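Local coordinates for adenosine 5'-monophosphoramidase (Candida albicans, PDB 6IQ1), which probably hydrolyses adenosine 5'-monophosphoramidates to AMP and an amine or ammonia, acting as a homodimer of the histidine triad (HINT) family, at residues A5-C10 against V102-F107; E39-I44 against H106-P111. All coordinates share one frame; numbering follows the deposited sequence.

Contact 1 joins the N-terminal segment 5-10, at the start of helix 8-14, to the loop that leads into strand 107-112. Contact 2 pairs strand 42-46 with strand 107-112 in the middle of the antiparallel sheet. Their centres lie about 15 Å apart. Along the chain, 5-10 comes first, then 39-44, and both contacts end on the overlapping run 102-111, sharing His106 and Phe107. They also touch directly, through packing of Phe9 CZ on Leu43 CD1. The histidine triad motif, His104 to His108, runs from a zinc site at one end into the sheet at the other. His106, the probable nucleophile, belongs to both contacts.

Contact 1: residues A5-C10 against V102-F107; sequences ASCIFC and VDHVHF. With ZN (zinc ion), chain H.
Phe9, in the first turn of helix 8-14, faces His104 in an irregular loop, their CA atoms 6.6 Å apart. The helix begins after Cys7, the N-cap residue, whose SG accepts a nearly straight bond from Cys10 N. Cys7 SG also binds the zinc ion at 2.3 Å. Cys10 SG and His104 ND1 are also ligands, and His49 completes the site. His104 has CG anti to its backbone N (chi1 -177°), which carries the ring out to the metal. Its other nitrogen, NE2, is hydrogen-bonded to the carbonyl of Pro46, so both ring nitrogens are engaged. Phe9 CB lies over one face of this ring, offset toward the rim.

The Phe9 ring reaches on along the loop. Val102 CG1 sits over one of its faces, 3.9 Å from the ring centroid, in a CH-pi contact. Ile8 CG2 touches the same methyl. Through its CE2 edge Phe9 makes a T-shaped pair with His106, the planes at 80°. Phe9 CE2 stands over the imidazole face, 3.4 Å from His106 CG. His106 ND1 donates to His104 O at 2.8 Å, with the acceptor tilted slightly out of the ring plane.

Zinc and the Phe9 ring thus tie the N-terminal segment to the histidine triad. The bond from His106 ND1 to His104 O limits rotation of the His106 imidazole. It leaves NE2 as the other nitrogen, consistent with the tele-AMP-histidine intermediate inferred for this residue from related enzymes.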
loop_
_atom_site.group_PDB
_atom_site.type_symbol
_atom_site.label_atom_id
_atom_site.label_comp_id
_atom_site.label_asym_id
_atom_site.label_seq_id
_atom_site.Cartn_x
_atom_site.Cartn_y
_atom_site.Cartn_z
ATOM N N ALA D 5 -5.033 17.321 -16.751
ATOM C CA ALA D 5 -6.005 17.861 -17.705
ATOM C C ALA D 5 -6.586 16.744 -18.571
ATOM O O ALA D 5 -7.785 16.739 -18.874
ATOM C CB ALA D 5 -5.363 18.943 -18.581
ATOM N N SER D 6 -5.724 15.806 -18.979
ATOM C CA SER D 6 -6.127 14.603 -19.703
ATOM C C SER D 6 -6.188 13.388 -18.785
ATOM O O SER D 6 -6.138 12.248 -19.259
ATOM C CB SER D 6 -5.169 14.336 -20.872
ATOM O OG SER D 6 -3.842 14.111 -20.416
ATOM N N CYS D 7 -6.275 13.618 -17.480
ATOM C CA CYS D 7 -6.180 12.570 -16.477
ATOM C C CYS D 7 -7.557 12.339 -15.891
ATOM O O CYS D 7 -8.156 13.258 -15.320
ATOM C CB CYS D 7 -5.184 12.948 -15.380
ATOM S SG CYS D 7 -5.272 11.886 -13.911
ATOM N N ILE D 8 -8.047 11.108 -16.024
ATOM C CA ILE D 8 -9.383 10.765 -15.545
ATOM C C ILE D 8 -9.503 11.028 -14.048
ATOM O O ILE D 8 -10.559 11.457 -13.572
ATOM C CB ILE D 8 -9.724 9.298 -15.918
ATOM C CG1 ILE D 8 -11.209 9.014 -15.754
ATOM C CG2 ILE D 8 -8.968 8.279 -15.072
ATOM C CD1 ILE D 8 -11.965 9.131 -17.036
ATOM N N PHE D 9 -8.418 10.819 -13.288
ATOM C CA PHE D 9 -8.494 10.992 -11.842
ATOM C C PHE D 9 -8.503 12.471 -11.461
ATOM O O PHE D 9 -9.228 12.872 -10.543
ATOM C CB PHE D 9 -7.351 10.232 -11.162
ATOM C CG PHE D 9 -7.597 8.746 -11.055
ATOM C CD1 PHE D 9 -8.788 8.192 -11.517
ATOM C CD2 PHE D 9 -6.633 7.897 -10.511
ATOM C CE1 PHE D 9 -9.018 6.826 -11.431
ATOM C CE2 PHE D 9 -6.846 6.517 -10.419
ATOM C CZ PHE D 9 -8.041 5.983 -10.879
ATOM N N CYS D 10 -7.714 13.300 -12.155
ATOM C CA CYS D 10 -7.849 14.750 -12.010
ATOM C C CYS D 10 -9.259 15.225 -12.372
ATOM O O CYS D 10 -9.865 16.012 -11.636
ATOM C CB CYS D 10 -6.807 15.462 -12.868
ATOM S SG CYS D 10 -5.157 15.468 -12.153
ATOM N N VAL D 102 -3.730 3.718 -14.890
ATOM C CA VAL D 102 -3.926 5.168 -14.848
ATOM C C VAL D 102 -2.727 5.800 -14.155
ATOM O O VAL D 102 -2.393 5.435 -13.021
ATOM C CB VAL D 102 -5.230 5.531 -14.114
ATOM C CG1 VAL D 102 -5.356 7.047 -13.929
ATOM C CG2 VAL D 102 -6.435 4.971 -14.835
ATOM N N ASP D 103 -2.093 6.764 -14.823
ATOM C CA ASP D 103 -0.858 7.397 -14.349
ATOM C C ASP D 103 -1.102 8.549 -13.366
ATOM O O ASP D 103 -0.489 9.618 -13.469
ATOM C CB ASP D 103 -0.043 7.857 -15.551
ATOM C CG ASP D 103 0.357 6.691 -16.457
ATOM O OD1 ASP D 103 0.793 5.632 -15.932
ATOM O OD2 ASP D 103 0.211 6.823 -17.695
ATOM N N HIS D 104 -2.001 8.334 -12.404
ATOM C CA HIS D 104 -2.173 9.168 -11.216
ATOM C C HIS D 104 -2.183 8.232 -10.009
ATOM O O HIS D 104 -2.994 7.302 -9.953
ATOM C CB HIS D 104 -3.474 9.969 -11.310
ATOM C CG HIS D 104 -3.706 10.920 -10.174
ATOM N ND1 HIS D 104 -3.962 12.263 -10.369
ATOM C CD2 HIS D 104 -3.776 10.721 -8.835
ATOM C CE1 HIS D 104 -4.158 12.852 -9.201
ATOM N NE2 HIS D 104 -4.054 11.939 -8.254
ATOM N N VAL D 105 -1.267 8.464 -9.066
ATOM C CA VAL D 105 -1.129 7.606 -7.894
ATOM C C VAL D 105 -2.493 7.326 -7.287
ATOM O O VAL D 105 -3.248 8.247 -6.965
ATOM C CB VAL D 105 -0.185 8.263 -6.866
ATOM C CG1 VAL D 105 -0.211 7.520 -5.502
ATOM C CG2 VAL D 105 1.215 8.313 -7.423
ATOM N N HIS D 106 -2.817 6.046 -7.132
ATOM C CA HIS D 106 -4.048 5.649 -6.466
ATOM C C HIS D 106 -3.778 4.424 -5.612
ATOM O O HIS D 106 -3.096 3.492 -6.049
ATOM C CB HIS D 106 -5.201 5.359 -7.449
ATOM C CG HIS D 106 -4.853 4.417 -8.563
ATOM N ND1 HIS D 106 -3.910 4.711 -9.526
ATOM C CD2 HIS D 106 -5.362 3.203 -8.893
ATOM C CE1 HIS D 106 -3.834 3.706 -10.384
ATOM N NE2 HIS D 106 -4.705 2.780 -10.023
ATOM N N PHE D 107 -4.313 4.441 -4.403
ATOM C CA PHE D 107 -4.237 3.321 -3.489
ATOM C C PHE D 107 -5.530 2.520 -3.563
ATOM O O PHE D 107 -6.619 3.095 -3.643
ATOM C CB PHE D 107 -3.993 3.842 -2.063
ATOM C CG PHE D 107 -2.579 4.291 -1.823
ATOM C CD1 PHE D 107 -2.163 5.548 -2.213
ATOM C CD2 PHE D 107 -1.655 3.440 -1.219
ATOM C CE1 PHE D 107 -0.852 5.958 -2.002
ATOM C CE2 PHE D 107 -0.352 3.839 -0.998
ATOM C CZ PHE D 107 0.056 5.091 -1.396
HETATM ZN ZN ZN H . -4.200 13.201 -12.384
#

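Contact 2: residues E39-I44 against H106-P111; sequences EAHVLI and HFHLIP
Ile44 and Phe107 form an antiparallel hydrogen-bonded pair, with Phe107 N giving a nearly straight 2.8 Å bond to Ile44 O. Ile44 N donates back to Phe107 O. Val42 and Leu109 form the next such pair, and Leu43 lies opposite His108 in the non-hydrogen-bonded pair between them. Ile44 has CG1 anti to its carbonyl carbon (chi1 -55°). This brings CD1 across to the carbonyl of Phe107. Leu109 is gripped through its backbone N and O, both bonded to Val42, and its CB takes Ile44 CD1 at 3.9 Å. Leu71 of helix 58-74 packs on Val42, Ile44 and Leu109.

His41 extends from just before its strand. Its CG is anti to the backbone N (chi1 -174°), which brings the ring across to His108, where His41 NE2 meets His108 ND1 at 2.8 Å. The rings meet rim to rim, their planes turned 52° apart. Ile110 CG1 lies over one face of the His41 ring. His41 ND1 is also hydrogen-bonded to Ile37 N. Leu43 CD2 comes alongside His108 and touches ND1 at 3.4 Å. Trp123 of the second subunit meets the rings of both His41 and His108.

The face with Val42, Ile44, Phe107 and Leu109 thus packs toward helix 58-74, while Leu43 and His108 lie on the other. By similarity, His106, Phe107 and His108 belong to the AMP site. Held by Ile37 N and bonded to His108, His41 probably steadies the ring of this triad residue.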
loop_
_atom_site.group_PDB
_atom_site.type_symbol
_atom_site.label_atom_id
_atom_site.label_comp_id
_atom_site.label_asym_id
_atom_site.label_seq_id
_atom_site.Cartn_x
_atom_site.Cartn_y
_atom_site.Cartn_z
ATOM N N GLU D 39 -16.266 -6.362 -3.152
ATOM C CA GLU D 39 -17.513 -5.614 -3.035
ATOM C C GLU D 39 -17.276 -4.109 -2.866
ATOM O O GLU D 39 -17.695 -3.299 -3.712
ATOM C CB GLU D 39 -18.356 -6.163 -1.890
ATOM C CG GLU D 39 -19.705 -5.483 -1.839
ATOM C CD GLU D 39 -20.630 -6.081 -0.822
ATOM O OE1 GLU D 39 -20.219 -7.040 -0.125
ATOM O OE2 GLU D 39 -21.774 -5.590 -0.729
ATOM N N ALA D 40 -16.628 -3.709 -1.782
ATOM C CA ALA D 40 -16.407 -2.280 -1.546
ATOM C C ALA D 40 -14.963 -1.895 -1.832
ATOM O O ALA D 40 -14.284 -1.296 -1.001
ATOM C CB ALA D 40 -16.794 -1.908 -0.120
ATOM N N HIS D 41 -14.477 -2.300 -3.000
ATOM C CA HIS D 41 -13.192 -1.872 -3.543
ATOM C C HIS D 41 -13.161 -0.344 -3.657
ATOM O O HIS D 41 -13.903 0.243 -4.451
ATOM C CB HIS D 41 -12.994 -2.558 -4.898
ATOM C CG HIS D 41 -11.653 -2.348 -5.531
ATOM N ND1 HIS D 41 -11.250 -3.058 -6.644
ATOM C CD2 HIS D 41 -10.638 -1.506 -5.238
ATOM C CE1 HIS D 41 -10.045 -2.664 -7.009
ATOM N NE2 HIS D 41 -9.650 -1.724 -6.169
ATOM N N VAL D 42 -12.324 0.309 -2.856
ATOM C CA VAL D 42 -12.252 1.763 -2.810
ATOM C C VAL D 42 -10.917 2.193 -3.385
ATOM O O VAL D 42 -9.923 1.472 -3.266
ATOM C CB VAL D 42 -12.432 2.280 -1.368
ATOM C CG1 VAL D 42 -12.245 3.806 -1.283
ATOM C CG2 VAL D 42 -13.796 1.870 -0.842
ATOM N N LEU D 43 -10.905 3.349 -4.053
ATOM C CA LEU D 43 -9.677 4.005 -4.483
ATOM C C LEU D 43 -9.449 5.229 -3.616
ATOM O O LEU D 43 -10.403 5.889 -3.206
ATOM C CB LEU D 43 -9.726 4.440 -5.948
ATOM C CG LEU D 43 -10.041 3.345 -6.955
ATOM C CD1 LEU D 43 -10.354 3.969 -8.288
ATOM C CD2 LEU D 43 -8.888 2.342 -7.060
ATOM N N ILE D 44 -8.179 5.522 -3.342
ATOM C CA ILE D 44 -7.786 6.645 -2.498
ATOM C C ILE D 44 -6.640 7.352 -3.198
ATOM O O ILE D 44 -5.594 6.742 -3.445
ATOM C CB ILE D 44 -7.349 6.205 -1.091
ATOM C CG1 ILE D 44 -8.433 5.365 -0.408
ATOM C CG2 ILE D 44 -6.965 7.417 -0.266
ATOM C CD1 ILE D 44 -8.240 3.867 -0.567
ATOM N N HIS D 106 -2.817 6.046 -7.132
ATOM C CA HIS D 106 -4.048 5.649 -6.466
ATOM C C HIS D 106 -3.778 4.424 -5.612
ATOM O O HIS D 106 -3.096 3.492 -6.049
ATOM C CB HIS D 106 -5.201 5.359 -7.449
ATOM C CG HIS D 106 -4.853 4.417 -8.563
ATOM N ND1 HIS D 106 -3.910 4.711 -9.526
ATOM C CD2 HIS D 106 -5.362 3.203 -8.893
ATOM C CE1 HIS D 106 -3.834 3.706 -10.384
ATOM N NE2 HIS D 106 -4.705 2.780 -10.023
ATOM N N PHE D 107 -4.313 4.441 -4.403
ATOM C CA PHE D 107 -4.237 3.321 -3.489
ATOM C C PHE D 107 -5.530 2.520 -3.563
ATOM O O PHE D 107 -6.619 3.095 -3.643
ATOM C CB PHE D 107 -3.993 3.842 -2.063
ATOM C CG PHE D 107 -2.579 4.291 -1.823
ATOM C CD1 PHE D 107 -2.163 5.548 -2.213
ATOM C CD2 PHE D 107 -1.655 3.440 -1.219
ATOM C CE1 PHE D 107 -0.852 5.958 -2.002
ATOM C CE2 PHE D 107 -0.352 3.839 -0.998
ATOM C CZ PHE D 107 0.056 5.091 -1.396
ATOM N N HIS D 108 -5.414 1.198 -3.541
ATOM C CA HIS D 108 -6.580 0.321 -3.484
ATOM C C HIS D 108 -6.780 -0.169 -2.052
ATOM O O HIS D 108 -5.847 -0.701 -1.431
ATOM C CB HIS D 108 -6.430 -0.899 -4.405
ATOM C CG HIS D 108 -6.160 -0.574 -5.841
ATOM N ND1 HIS D 108 -7.156 -0.525 -6.794
ATOM C CD2 HIS D 108 -5.002 -0.300 -6.488
ATOM C CE1 HIS D 108 -6.622 -0.224 -7.965
ATOM N NE2 HIS D 108 -5.317 -0.077 -7.806
ATOM N N LEU D 109 -7.992 -0.006 -1.536
ATOM C CA LEU D 109 -8.423 -0.661 -0.302
ATOM C C LEU D 109 -9.347 -1.797 -0.720
ATOM O O LEU D 109 -10.473 -1.550 -1.167
ATOM C CB LEU D 109 -9.131 0.310 0.642
ATOM C CG LEU D 109 -9.811 -0.402 1.818
ATOM C CD1 LEU D 109 -8.800 -1.210 2.632
ATOM C CD2 LEU D 109 -10.545 0.557 2.720
ATOM N N ILE D 110 -8.866 -3.036 -0.615
ATOM C CA ILE D 110 -9.587 -4.164 -1.197
ATOM C C ILE D 110 -9.983 -5.160 -0.120
ATOM O O ILE D 110 -9.112 -5.849 0.428
ATOM C CB ILE D 110 -8.757 -4.883 -2.262
ATOM C CG1 ILE D 110 -8.069 -3.894 -3.195
ATOM C CG2 ILE D 110 -9.643 -5.843 -3.026
ATOM C CD1 ILE D 110 -6.996 -4.561 -4.061
ATOM N N PRO D 111 -11.268 -5.274 0.203
ATOM C CA PRO D 111 -11.703 -6.300 1.161
ATOM C C PRO D 111 -11.405 -7.708 0.662
ATOM O O PRO D 111 -11.463 -7.986 -0.537
ATOM C CB PRO D 111 -13.206 -6.038 1.283
ATOM C CG PRO D 111 -13.309 -4.520 1.041
ATOM C CD PRO D 111 -12.327 -4.285 -0.069
#